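Local coordinates for protein MlnE (Bacillus amyloliquefaciens subsp. plantarum, PDB 5D2E) that probably reduces beta-keto groups of polyketide intermediates with NADPH, as the N-terminal B-type ketoreductase of a multidomain macrolactin assembly-line protein, at residues A[35-40]-A[481-486]; A[253-258]-A[494-499]; A[287-292]-A[447-452]; A[299-304]-A[318-323]. All blocks are in the same frame, centred on the assembly; numbering follows the deposited sequence.

Interaction 1. Residues A[35-40]-A[481-486]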
# COMPACT_ATOMS: atom_id res chain seq x y z
N THR A 35 -18.28 13.80 -4.13
CA THR A 35 -16.87 13.59 -3.75
C THR A 35 -16.77 13.65 -2.25
O THR A 35 -17.14 14.63 -1.63
CB THR A 35 -15.99 14.66 -4.36
OG1 THR A 35 -16.24 14.67 -5.76
CG2 THR A 35 -14.51 14.35 -4.18
N HIS A 36 -16.30 12.57 -1.65
CA HIS A 36 -16.21 12.49 -0.19
C HIS A 36 -14.76 12.05 0.23
O HIS A 36 -14.13 11.22 -0.46
CB HIS A 36 -17.26 11.47 0.29
CG HIS A 36 -18.55 11.50 -0.48
ND1 HIS A 36 -19.59 12.37 -0.17
CD2 HIS A 36 -18.98 10.77 -1.54
CE1 HIS A 36 -20.58 12.18 -1.03
NE2 HIS A 36 -20.24 11.21 -1.87
N LEU A 37 -14.24 12.64 1.31
CA LEU A 37 -12.97 12.23 1.88
C LEU A 37 -13.19 11.32 3.09
O LEU A 37 -14.14 11.50 3.86
CB LEU A 37 -12.18 13.42 2.30
CG LEU A 37 -11.91 14.57 1.35
CD1 LEU A 37 -10.83 15.41 2.00
CD2 LEU A 37 -11.44 14.14 0.00
N TYR A 38 -12.34 10.30 3.19
CA TYR A 38 -12.41 9.28 4.20
C TYR A 38 -11.01 9.11 4.88
O TYR A 38 -9.98 9.34 4.29
CB TYR A 38 -12.82 7.93 3.57
CG TYR A 38 -14.19 7.99 2.96
CD1 TYR A 38 -14.37 8.59 1.72
CD2 TYR A 38 -15.26 7.51 3.61
CE1 TYR A 38 -15.62 8.68 1.16
CE2 TYR A 38 -16.53 7.58 3.07
CZ TYR A 38 -16.70 8.17 1.84
OH TYR A 38 -17.96 8.26 1.30
N GLU A 39 -11.04 8.71 6.14
CA GLU A 39 -9.85 8.42 6.91
C GLU A 39 -10.07 7.14 7.70
O GLU A 39 -11.21 6.74 8.01
CB GLU A 39 -9.46 9.60 7.85
CG GLU A 39 -10.48 9.87 8.92
CD GLU A 39 -10.35 11.23 9.60
OE1 GLU A 39 -9.28 11.84 9.55
OE2 GLU A 39 -11.40 11.73 10.11
N MET A 40 -8.94 6.52 8.07
CA MET A 40 -9.00 5.32 8.87
C MET A 40 -9.41 5.65 10.29
O MET A 40 -8.88 6.59 10.89
CB MET A 40 -7.66 4.62 8.87
CG MET A 40 -7.31 4.03 7.52
SD MET A 40 -8.45 2.71 7.15
CE MET A 40 -7.70 2.21 5.56
N LEU A 481 -9.06 17.85 -8.16
CA LEU A 481 -8.24 18.99 -7.73
C LEU A 481 -8.70 19.58 -6.46
O LEU A 481 -7.90 19.88 -5.57
CB LEU A 481 -8.15 20.09 -8.77
CG LEU A 481 -7.39 19.63 -9.96
CD1 LEU A 481 -7.62 20.60 -11.11
CD2 LEU A 481 -5.91 19.41 -9.67
N ALA A 482 -10.01 19.71 -6.31
CA ALA A 482 -10.51 20.28 -5.09
C ALA A 482 -10.36 19.31 -3.87
O ALA A 482 -10.26 19.76 -2.73
CB ALA A 482 -11.96 20.61 -5.24
N ALA A 483 -10.48 18.00 -4.12
CA ALA A 483 -10.29 17.01 -3.04
C ALA A 483 -8.83 17.11 -2.55
O ALA A 483 -8.57 17.05 -1.36
CB ALA A 483 -10.64 15.62 -3.52
N PHE A 484 -7.90 17.31 -3.46
CA PHE A 484 -6.52 17.51 -3.12
C PHE A 484 -6.36 18.75 -2.29
O PHE A 484 -5.75 18.72 -1.22
CB PHE A 484 -5.71 17.67 -4.37
CG PHE A 484 -4.33 18.17 -4.14
CD1 PHE A 484 -3.34 17.31 -3.73
CD2 PHE A 484 -4.01 19.53 -4.31
CE1 PHE A 484 -2.09 17.75 -3.51
CE2 PHE A 484 -2.73 19.96 -4.08
CZ PHE A 484 -1.77 19.07 -3.66
N GLN A 485 -6.94 19.84 -2.77
CA GLN A 485 -6.96 21.10 -2.03
C GLN A 485 -7.52 20.93 -0.63
O GLN A 485 -6.90 21.38 0.34
CB GLN A 485 -7.78 22.14 -2.86
CG GLN A 485 -7.59 23.58 -2.50
CD GLN A 485 -6.16 24.07 -2.61
OE1 GLN A 485 -5.44 23.87 -3.61
NE2 GLN A 485 -5.74 24.77 -1.57
N ASP A 486 -8.64 20.24 -0.48
CA ASP A 486 -9.19 20.02 0.84
C ASP A 486 -8.26 19.14 1.72
O ASP A 486 -8.01 19.41 2.89
CB ASP A 486 -10.50 19.27 0.74
CG ASP A 486 -11.28 19.26 2.06
OD1 ASP A 486 -10.82 19.82 3.09
OD2 ASP A 486 -12.39 18.66 2.06
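Leu-37 reaches from strand 35-40 to the side of helix 481-486 and rests between Ala-483 and Asp-486, one turn apart on the helix. Its CB leaves the strand toward the helix and is not yet in contact. The first torsion sets CG anti to the carbonyl carbon and beside the backbone N (chi1 -52°), and at CG the chain comes within 4.2 Å of Asp-486 OD2. There the two methyls part. Leu-37 CD1 goes to the carboxylate, 3.6 Å from Asp-486 OD2 and 3.9 Å from Asp-486 CG, the two side chains crossing at a slant. Leu-37 CD2 takes the other branch and packs on Ala-483 CB at 3.9 Å. One leucine thus spans a full helical turn, with its apolar fork against a methyl at one end and a carboxylate oxygen at the other. The CD1 methyl lies beside OD2, while Asp-486 OD1 has a long, weak ion pair with Arg-490. Thr-35, two residues back on the same side of the strand, adds its CG2 methyl at 4.1 Å from Ala-483 CB. With only an alanine methyl on the helix side here, the segment axes approach to 9.5 Å and run at 34° to one another. Behind this strand, His-36 and Tyr-38 point the other way onto helix 502-509. This is a three-layered alpha/beta/alpha arrangement, with a strand from the N-terminal part of a ketoreductase lying beside the last strand of the Rossmann-type NADP-binding subdomain and covered by its helix 477-488.

Interaction 2. Residues A[253-258]-A[494-499]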
# COMPACT_ATOMS: atom_id res chain seq x y z
N ARG A 253 -9.41 -1.33 12.06
CA ARG A 253 -9.60 -0.06 11.42
C ARG A 253 -10.57 -0.15 10.24
O ARG A 253 -10.63 -1.18 9.56
CB ARG A 253 -8.30 0.56 10.94
CG ARG A 253 -7.72 -0.16 9.76
CD ARG A 253 -6.48 0.50 9.21
NE ARG A 253 -5.64 -0.47 8.52
CZ ARG A 253 -4.34 -0.31 8.31
NH1 ARG A 253 -3.70 0.81 8.69
NH2 ARG A 253 -3.65 -1.28 7.74
N GLN A 254 -11.26 0.96 9.98
CA GLN A 254 -12.07 1.06 8.77
C GLN A 254 -12.19 2.50 8.33
O GLN A 254 -12.03 3.39 9.14
CB GLN A 254 -13.45 0.44 8.99
CG GLN A 254 -14.42 1.32 9.76
CD GLN A 254 -15.72 0.62 10.02
OE1 GLN A 254 -16.13 0.49 11.17
NE2 GLN A 254 -16.34 0.11 8.96
N LEU A 255 -12.45 2.71 7.04
CA LEU A 255 -12.60 4.04 6.48
C LEU A 255 -13.91 4.61 6.91
O LEU A 255 -14.89 3.93 6.90
CB LEU A 255 -12.58 4.00 4.97
CG LEU A 255 -11.18 3.88 4.36
CD1 LEU A 255 -11.38 3.78 2.84
CD2 LEU A 255 -10.26 5.04 4.70
N GLN A 256 -13.92 5.87 7.32
CA GLN A 256 -15.15 6.56 7.65
C GLN A 256 -15.01 7.95 7.14
O GLN A 256 -13.87 8.49 7.03
CB GLN A 256 -15.37 6.56 9.14
CG GLN A 256 -15.84 5.19 9.65
CD GLN A 256 -16.13 5.19 11.13
OE1 GLN A 256 -16.58 6.19 11.69
NE2 GLN A 256 -15.85 4.07 11.78
N ARG A 257 -16.16 8.58 6.83
CA ARG A 257 -16.10 9.93 6.32
C ARG A 257 -15.36 10.85 7.28
O ARG A 257 -15.57 10.78 8.48
CB ARG A 257 -17.51 10.45 6.02
CG ARG A 257 -17.53 11.37 4.79
CD ARG A 257 -18.85 11.41 4.01
NE ARG A 257 -19.96 11.15 4.91
CZ ARG A 257 -20.80 10.12 4.85
NH1 ARG A 257 -20.75 9.22 3.86
NH2 ARG A 257 -21.74 10.01 5.78
N VAL A 258 -14.57 11.76 6.78
CA VAL A 258 -13.96 12.77 7.65
C VAL A 258 -15.00 13.72 8.29
O VAL A 258 -16.10 13.91 7.74
CB VAL A 258 -12.90 13.65 6.95
CG1 VAL A 258 -11.78 12.80 6.38
CG2 VAL A 258 -13.50 14.57 5.86
N GLN A 494 -3.14 10.11 5.85
CA GLN A 494 -3.70 9.26 4.79
C GLN A 494 -5.17 9.59 4.61
O GLN A 494 -5.96 9.55 5.60
CB GLN A 494 -3.61 7.77 5.11
CG GLN A 494 -4.20 6.89 3.95
CD GLN A 494 -4.24 5.39 4.26
OE1 GLN A 494 -3.81 4.95 5.32
NE2 GLN A 494 -4.78 4.61 3.35
N LEU A 495 -5.55 9.93 3.38
CA LEU A 495 -6.95 10.21 3.07
C LEU A 495 -7.35 9.49 1.78
O LEU A 495 -6.56 9.44 0.85
CB LEU A 495 -7.18 11.73 2.91
CG LEU A 495 -7.12 12.55 4.23
CD1 LEU A 495 -7.05 14.01 3.89
CD2 LEU A 495 -8.34 12.28 5.10
N ALA A 496 -8.52 8.87 1.80
CA ALA A 496 -9.12 8.24 0.64
C ALA A 496 -10.21 9.15 0.05
O ALA A 496 -11.01 9.71 0.75
CB ALA A 496 -9.71 6.94 0.97
N VAL A 497 -10.23 9.20 -1.27
CA VAL A 497 -11.21 10.00 -2.01
C VAL A 497 -12.07 9.00 -2.74
O VAL A 497 -11.56 8.17 -3.47
CB VAL A 497 -10.56 10.97 -3.00
CG1 VAL A 497 -11.67 11.73 -3.75
CG2 VAL A 497 -9.59 11.98 -2.35
N ILE A 498 -13.38 9.03 -2.46
CA ILE A 498 -14.35 8.16 -3.08
C ILE A 498 -15.48 9.03 -3.72
O ILE A 498 -16.07 9.91 -3.08
CB ILE A 498 -14.95 7.15 -2.10
CG1 ILE A 498 -13.82 6.47 -1.27
CG2 ILE A 498 -15.71 6.09 -2.88
CD1 ILE A 498 -14.38 5.49 -0.30
N SER A 499 -15.74 8.75 -4.99
CA SER A 499 -16.67 9.53 -5.85
C SER A 499 -17.94 8.68 -6.13
O SER A 499 -17.86 7.58 -6.70
CB SER A 499 -15.93 9.94 -7.13
OG SER A 499 -16.81 10.58 -8.03
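Two purely apolar side-chain contacts link strands that are second neighbours in a sheet: strand 249-257 and strand 494-499 both pair antiparallel with strand 35-46, which runs between them. The arrangement belongs to the two-subdomain fold of polyketide ketoreductases, where sheet pairing carries over from the Rossmann-type NADP-binding half to the structural half. With a whole strand intervening, the CA atoms of Leu-255 and Ala-496 remain 8.0 Å apart, and side chains alone bridge the gap. Backbone hydrogen bonds between Tyr-38 and Ala-496 and between Gln-256 and Glu-39 hold the middle strand to both.

The two contacts use different faces. On one, Leu-255 lies under helix 502-509, touching Leu-509, and extends its CD1 over the central strand to Ala-496 CB, 4.0 Å away. With CD1 anti to CA (chi2 177°), that methyl is carried outward. On the other face, Leu-495, one residue before Ala-496, sets off alongside the gap, but its tip bends nearer to Val-258, just past the end of the strand. These two side chains meet at about a right angle, Val-258 CG1 lying 3.7 Å from Leu-495 CD2.

Interaction 3. Residues A[287-292]-A[447-452]. With NAP (NADP nicotinamide-adenine-dinucleotide phosphate), chain B.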
# COMPACT_ATOMS: atom_id res chain seq x y z
N TYR A 287 0.62 15.76 -14.92
CA TYR A 287 0.51 16.97 -15.72
C TYR A 287 -0.69 17.81 -15.32
O TYR A 287 -0.58 19.01 -15.30
CB TYR A 287 0.52 16.63 -17.25
CG TYR A 287 0.54 17.91 -18.05
CD1 TYR A 287 1.64 18.72 -18.04
CD2 TYR A 287 -0.61 18.38 -18.69
CE1 TYR A 287 1.66 19.95 -18.71
CE2 TYR A 287 -0.61 19.62 -19.35
CZ TYR A 287 0.53 20.39 -19.35
OH TYR A 287 0.59 21.61 -20.00
N LEU A 288 -1.81 17.20 -14.93
CA LEU A 288 -2.99 17.88 -14.51
C LEU A 288 -2.65 18.68 -13.24
O LEU A 288 -2.97 19.84 -13.15
CB LEU A 288 -4.08 16.89 -14.19
CG LEU A 288 -5.41 17.45 -13.70
CD1 LEU A 288 -6.09 17.99 -14.95
CD2 LEU A 288 -6.35 16.49 -13.02
N PHE A 289 -1.95 18.07 -12.30
CA PHE A 289 -1.40 18.82 -11.15
C PHE A 289 -0.32 19.86 -11.50
O PHE A 289 -0.26 20.95 -10.88
CB PHE A 289 -0.94 17.86 -10.02
CG PHE A 289 -2.11 17.32 -9.25
CD1 PHE A 289 -2.84 16.24 -9.72
CD2 PHE A 289 -2.54 17.96 -8.11
CE1 PHE A 289 -3.96 15.77 -9.03
CE2 PHE A 289 -3.63 17.48 -7.42
CZ PHE A 289 -4.36 16.41 -7.89
N ALA A 290 0.51 19.60 -12.49
CA ALA A 290 1.52 20.64 -12.82
C ALA A 290 0.81 21.93 -13.29
O ALA A 290 1.17 23.02 -12.86
CB ALA A 290 2.51 20.16 -13.86
N GLU A 291 -0.21 21.81 -14.11
CA GLU A 291 -0.93 23.00 -14.58
C GLU A 291 -1.62 23.68 -13.39
O GLU A 291 -1.63 24.90 -13.28
CB GLU A 291 -2.05 22.68 -15.56
CG GLU A 291 -1.68 22.07 -16.88
CD GLU A 291 -2.92 21.90 -17.75
OE1 GLU A 291 -3.94 21.26 -17.33
OE2 GLU A 291 -2.85 22.44 -18.86
N TYR A 292 -2.25 22.88 -12.53
CA TYR A 292 -2.90 23.39 -11.34
C TYR A 292 -1.97 24.20 -10.47
O TYR A 292 -2.32 25.35 -10.03
CB TYR A 292 -3.48 22.23 -10.54
CG TYR A 292 -4.22 22.65 -9.28
CD1 TYR A 292 -5.50 23.18 -9.36
CD2 TYR A 292 -3.65 22.51 -8.03
CE1 TYR A 292 -6.20 23.56 -8.24
CE2 TYR A 292 -4.36 22.88 -6.89
CZ TYR A 292 -5.63 23.39 -7.01
OH TYR A 292 -6.36 23.79 -5.89
N ILE A 447 -2.67 10.01 -0.69
CA ILE A 447 -4.06 10.10 -1.10
C ILE A 447 -4.50 8.85 -1.87
O ILE A 447 -3.91 8.55 -2.91
CB ILE A 447 -4.32 11.32 -2.00
CG1 ILE A 447 -3.90 12.59 -1.30
CG2 ILE A 447 -5.79 11.34 -2.41
CD1 ILE A 447 -3.86 13.85 -2.20
N ASN A 448 -5.49 8.13 -1.36
CA ASN A 448 -5.98 6.96 -2.07
C ASN A 448 -7.06 7.46 -3.10
O ASN A 448 -8.28 7.58 -2.79
CB ASN A 448 -6.62 6.01 -1.15
CG ASN A 448 -5.66 5.48 -0.07
OD1 ASN A 448 -5.74 5.90 1.07
ND2 ASN A 448 -4.84 4.50 -0.42
N TRP A 449 -6.56 7.76 -4.28
CA TRP A 449 -7.44 8.19 -5.39
C TRP A 449 -8.28 7.05 -6.00
O TRP A 449 -7.80 5.95 -6.18
CB TRP A 449 -6.59 8.70 -6.51
CG TRP A 449 -5.84 9.94 -6.26
CD1 TRP A 449 -4.47 10.09 -6.35
CD2 TRP A 449 -6.35 11.24 -5.94
NE1 TRP A 449 -4.13 11.36 -6.10
CE2 TRP A 449 -5.25 12.10 -5.85
CE3 TRP A 449 -7.63 11.77 -5.74
CZ2 TRP A 449 -5.39 13.49 -5.60
CZ3 TRP A 449 -7.77 13.18 -5.54
CH2 TRP A 449 -6.65 14.00 -5.39
N PRO A 450 -9.55 7.33 -6.31
CA PRO A 450 -10.33 6.46 -7.13
C PRO A 450 -10.01 6.72 -8.61
O PRO A 450 -9.08 7.50 -8.93
CB PRO A 450 -11.74 6.88 -6.77
CG PRO A 450 -11.59 8.36 -6.74
CD PRO A 450 -10.19 8.64 -6.21
N LEU A 451 -10.75 6.06 -9.51
CA LEU A 451 -10.60 6.30 -10.98
C LEU A 451 -11.07 7.69 -11.35
O LEU A 451 -12.13 8.16 -10.89
CB LEU A 451 -11.42 5.31 -11.81
CG LEU A 451 -10.75 3.97 -11.94
CD1 LEU A 451 -11.74 2.99 -12.57
CD2 LEU A 451 -9.46 4.14 -12.74
N TRP A 452 -10.21 8.37 -12.06
CA TRP A 452 -10.48 9.71 -12.54
C TRP A 452 -10.97 9.65 -14.02
O TRP A 452 -10.61 8.75 -14.75
CB TRP A 452 -9.25 10.53 -12.61
CG TRP A 452 -8.62 10.94 -11.35
CD1 TRP A 452 -8.10 10.12 -10.41
CD2 TRP A 452 -8.36 12.27 -10.93
NE1 TRP A 452 -7.55 10.87 -9.40
CE2 TRP A 452 -7.66 12.19 -9.71
CE3 TRP A 452 -8.62 13.54 -11.48
CZ2 TRP A 452 -7.23 13.32 -9.02
CZ3 TRP A 452 -8.18 14.67 -10.80
CH2 TRP A 452 -7.50 14.56 -9.57
PA NAP B . 0.09 7.71 -16.18
O1A NAP B . -0.45 8.78 -17.17
O2A NAP B . 0.69 6.39 -16.65
O5B NAP B . 1.28 8.50 -15.43
C5B NAP B . 2.17 7.77 -14.60
C4B NAP B . 3.53 8.24 -15.04
O4B NAP B . 4.52 7.55 -14.24
C3B NAP B . 3.89 7.92 -16.52
O3B NAP B . 3.99 9.12 -17.29
C2B NAP B . 5.28 7.25 -16.44
O2B NAP B . 6.14 7.75 -17.42
C1B NAP B . 5.72 7.57 -14.99
N9A NAP B . 6.59 6.56 -14.39
C8A NAP B . 6.36 5.20 -14.25
N7A NAP B . 7.45 4.57 -13.69
C5A NAP B . 8.34 5.54 -13.40
C6A NAP B . 9.67 5.59 -12.82
N6A NAP B . 10.21 4.40 -12.37
N1A NAP B . 10.34 6.82 -12.77
C2A NAP B . 9.74 7.94 -13.22
N3A NAP B . 8.50 7.97 -13.78
C4A NAP B . 7.79 6.84 -13.90
O3 NAP B . -1.02 7.36 -15.05
PN NAP B . -2.02 8.41 -14.31
O1N NAP B . -3.46 8.05 -14.64
O2N NAP B . -1.38 9.76 -14.46
O5D NAP B . -1.89 8.10 -12.73
C5D NAP B . -0.77 8.74 -12.05
C4D NAP B . -0.63 8.26 -10.60
O4D NAP B . -1.85 8.34 -9.89
C3D NAP B . -0.22 6.78 -10.59
O3D NAP B . 0.79 6.59 -9.62
C2D NAP B . -1.50 6.03 -10.26
O2D NAP B . -1.24 4.75 -9.62
C1D NAP B . -2.31 7.04 -9.41
N1N NAP B . -3.77 6.79 -9.58
C2N NAP B . -4.43 7.13 -10.74
C3N NAP B . -5.80 6.91 -10.96
C7N NAP B . -6.52 7.32 -12.28
O7N NAP B . -7.71 7.04 -12.45
N7N NAP B . -5.91 8.00 -13.26
C4N NAP B . -6.51 6.26 -9.93
C5N NAP B . -5.83 5.88 -8.77
C6N NAP B . -4.46 6.17 -8.60
P2B NAP B . 7.44 6.94 -18.01
O1X NAP B . 6.97 5.62 -18.61
O2X NAP B . 8.09 7.92 -19.04
O3X NAP B . 8.33 6.69 -16.82
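Trp-452 and Phe-289 bury nearly equal areas here, and Leu-288 completes the trio. The six-membered ring of the Trp-452 indole points at the helix and meets both residues with its outer carbons. Phe-289 CE1 comes to 3.8 Å from Trp-452 CH2, the side chains crossing at about a right angle, while Leu-288 CD2 presses on the neighbouring corner, 3.4 Å from Trp-452 CZ3, which is tight for two carbons. Leu-288 reaches that corner because its CG is anti to the backbone N (chi1 179°), which sends the side chain toward the indole.

Phe-289 also touches a second tryptophan: its CZ lies 3.9 Å from Trp-449 CZ2, the two side chains coming from opposite directions. The indole of Trp-449 is layered, with Ile-447 CG2 over the centre of one face and Trp-452 CZ2 above the other, nearer the rim. Phe-406 and Phe-484 each meet Phe-289 edge-to-face, enlarging the aromatic cluster.

This is the cofactor end of a Rossmann fold of the short-chain dehydrogenase type. Helix 284-296 follows the glycine-rich turn, and Gly-284 and Leu-285 give backbone N-H groups to the NADP, while the 447-452 segment passes along its nicotinamide. The backbone N of Trp-452 donates a nearly straight hydrogen bond to the carboxamide oxygen O7N of NADP, 2.9 Å and 171° at the hydrogen. With its indole wedged against the helix and its amide on the carboxamide, Trp-452 joins the two. Pro-450 O lies 3.0 Å from C4N of NADP, the carbon that carries the transferable hydride in NADPH.

Interaction 4. Residues A[299-304]-A[318-323]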
# COMPACT_ATOMS: atom_id res chain seq x y z
N VAL A 299 5.92 29.49 -10.14
CA VAL A 299 6.82 28.49 -9.61
C VAL A 299 7.80 27.96 -10.58
O VAL A 299 7.75 28.29 -11.77
CB VAL A 299 6.01 27.30 -9.05
CG1 VAL A 299 5.09 27.78 -7.95
CG2 VAL A 299 5.17 26.60 -10.11
N LYS A 300 8.72 27.16 -10.06
CA LYS A 300 9.61 26.33 -10.85
C LYS A 300 9.19 24.85 -10.73
O LYS A 300 9.10 24.34 -9.62
CB LYS A 300 11.03 26.43 -10.32
CG LYS A 300 11.38 27.89 -9.99
CD LYS A 300 12.24 28.50 -11.05
CE LYS A 300 13.17 29.53 -10.40
NZ LYS A 300 12.29 30.59 -9.86
N LEU A 301 8.90 24.21 -11.87
CA LEU A 301 8.44 22.81 -11.86
C LEU A 301 9.43 21.90 -12.53
O LEU A 301 9.90 22.20 -13.64
CB LEU A 301 7.14 22.75 -12.62
CG LEU A 301 5.99 23.47 -11.97
CD1 LEU A 301 4.74 23.56 -12.83
CD2 LEU A 301 5.66 22.83 -10.66
N ILE A 302 9.73 20.75 -11.92
CA ILE A 302 10.53 19.71 -12.60
C ILE A 302 9.66 18.49 -12.76
O ILE A 302 9.09 18.03 -11.78
CB ILE A 302 11.74 19.35 -11.80
CG1 ILE A 302 12.62 20.58 -11.60
CG2 ILE A 302 12.51 18.20 -12.46
CD1 ILE A 302 12.27 21.39 -10.37
N LEU A 303 9.39 18.10 -14.01
CA LEU A 303 8.53 16.92 -14.32
C LEU A 303 9.50 15.83 -14.64
O LEU A 303 10.49 16.08 -15.37
CB LEU A 303 7.69 17.20 -15.57
CG LEU A 303 6.82 18.46 -15.65
CD1 LEU A 303 5.88 18.51 -16.84
CD2 LEU A 303 6.02 18.64 -14.37
N THR A 304 9.28 14.63 -14.05
CA THR A 304 10.17 13.52 -14.25
C THR A 304 9.38 12.31 -14.67
O THR A 304 8.26 12.06 -14.20
CB THR A 304 11.07 13.24 -13.02
OG1 THR A 304 11.81 14.42 -12.72
CG2 THR A 304 12.05 12.24 -13.33
N SER A 318 6.06 24.04 -22.60
CA SER A 318 5.67 25.33 -23.15
C SER A 318 4.37 25.83 -22.56
O SER A 318 4.24 27.04 -22.27
CB SER A 318 5.51 25.26 -24.69
OG SER A 318 6.78 24.97 -25.24
N ALA A 319 3.40 24.93 -22.42
CA ALA A 319 2.09 25.29 -21.91
C ALA A 319 2.25 25.74 -20.46
O ALA A 319 1.55 26.62 -20.02
CB ALA A 319 1.12 24.13 -21.96
N LEU A 320 3.19 25.14 -19.75
CA LEU A 320 3.41 25.49 -18.35
C LEU A 320 4.11 26.84 -18.27
O LEU A 320 3.76 27.65 -17.41
CB LEU A 320 4.26 24.45 -17.63
CG LEU A 320 3.50 23.15 -17.36
CD1 LEU A 320 4.46 22.12 -16.83
CD2 LEU A 320 2.35 23.33 -16.39
N GLU A 321 5.09 27.07 -19.13
CA GLU A 321 5.79 28.36 -19.14
C GLU A 321 4.81 29.44 -19.57
O GLU A 321 4.90 30.57 -19.07
CB GLU A 321 7.05 28.34 -19.99
CG GLU A 321 8.00 27.31 -19.49
CD GLU A 321 9.49 27.59 -19.69
OE1 GLU A 321 9.86 27.98 -20.82
OE2 GLU A 321 10.31 27.33 -18.74
N ASN A 322 3.80 29.12 -20.38
CA ASN A 322 2.83 30.15 -20.67
C ASN A 322 2.03 30.52 -19.47
O ASN A 322 1.42 31.57 -19.49
CB ASN A 322 1.87 29.80 -21.80
CG ASN A 322 2.55 29.67 -23.14
OD1 ASN A 322 3.75 30.00 -23.33
ND2 ASN A 322 1.84 29.11 -24.05
N LEU A 323 1.95 29.67 -18.46
CA LEU A 323 1.15 29.99 -17.26
C LEU A 323 2.00 30.73 -16.18
O LEU A 323 1.53 30.99 -15.07
CB LEU A 323 0.54 28.71 -16.66
CG LEU A 323 -0.54 27.98 -17.45
CD1 LEU A 323 -0.69 26.56 -16.99
CD2 LEU A 323 -1.87 28.66 -17.46
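Leu-303 and Leu-320 point straight at one another, tip to tip: the strand leucine rises from the sheet, the helix leucine drops toward it, and their CD1 methyls meet at 3.9 Å. Leu-301, two residues earlier and on the same side of the strand, leans in from the flank, its CD1 ending 4.3 Å from Leu-320 CD1. One methyl of the helix residue therefore touches the ends of two strand residues, like a peg resting between them. Leu-320 gets this far down through both its torsions: CG lies anti to the carbonyl carbon (chi1 -72°), and CD1, anti to CA (chi2 172°), extends away from the helix. All three leucines are buried, and the CA atoms of Leu-301 and Leu-320 stay 8.6 Å apart, so the layers meet through side chains alone.

Other elements pack around the leucines. Helix 284-296 brings Ala-290 against Leu-303 and Tyr-287 against Leu-320, and Ala-327 of strand 326-329 also touches Leu-320. Leu-323 N is bonded to Leu-320 O at 2.9 Å. Helix 311-321 laid over strand 300-304 in this way is the helix of a beta-alpha-beta unit, the building block of the Rossmann fold, here in the NADP-binding ketoreductase.

From the N terminus, the chain first reaches strand 35-40, whose partner helix 481-486 comes over 400 residues later, so interaction 1 closes the longest loop. Segment 253-258 opens interaction 2 inside that loop, but closes it at 494-499, beyond the helix; interactions 1 and 2 therefore cross, and strand 35-46, bonded to both strands of interaction 2, ties the N-terminal half to the NADP-binding half. Interaction 3 (287-292 with 447-452) nests within both, and interaction 4, local to 299-323, nests within interaction 3. Contacts run on from one to the next: Gln-485 bonds Tyr-292, Gln-494 bonds Asn-448, and Leu-320 meets Ala-290. Interactions 2 and 4 stay about 20 Å apart at their nearest atoms.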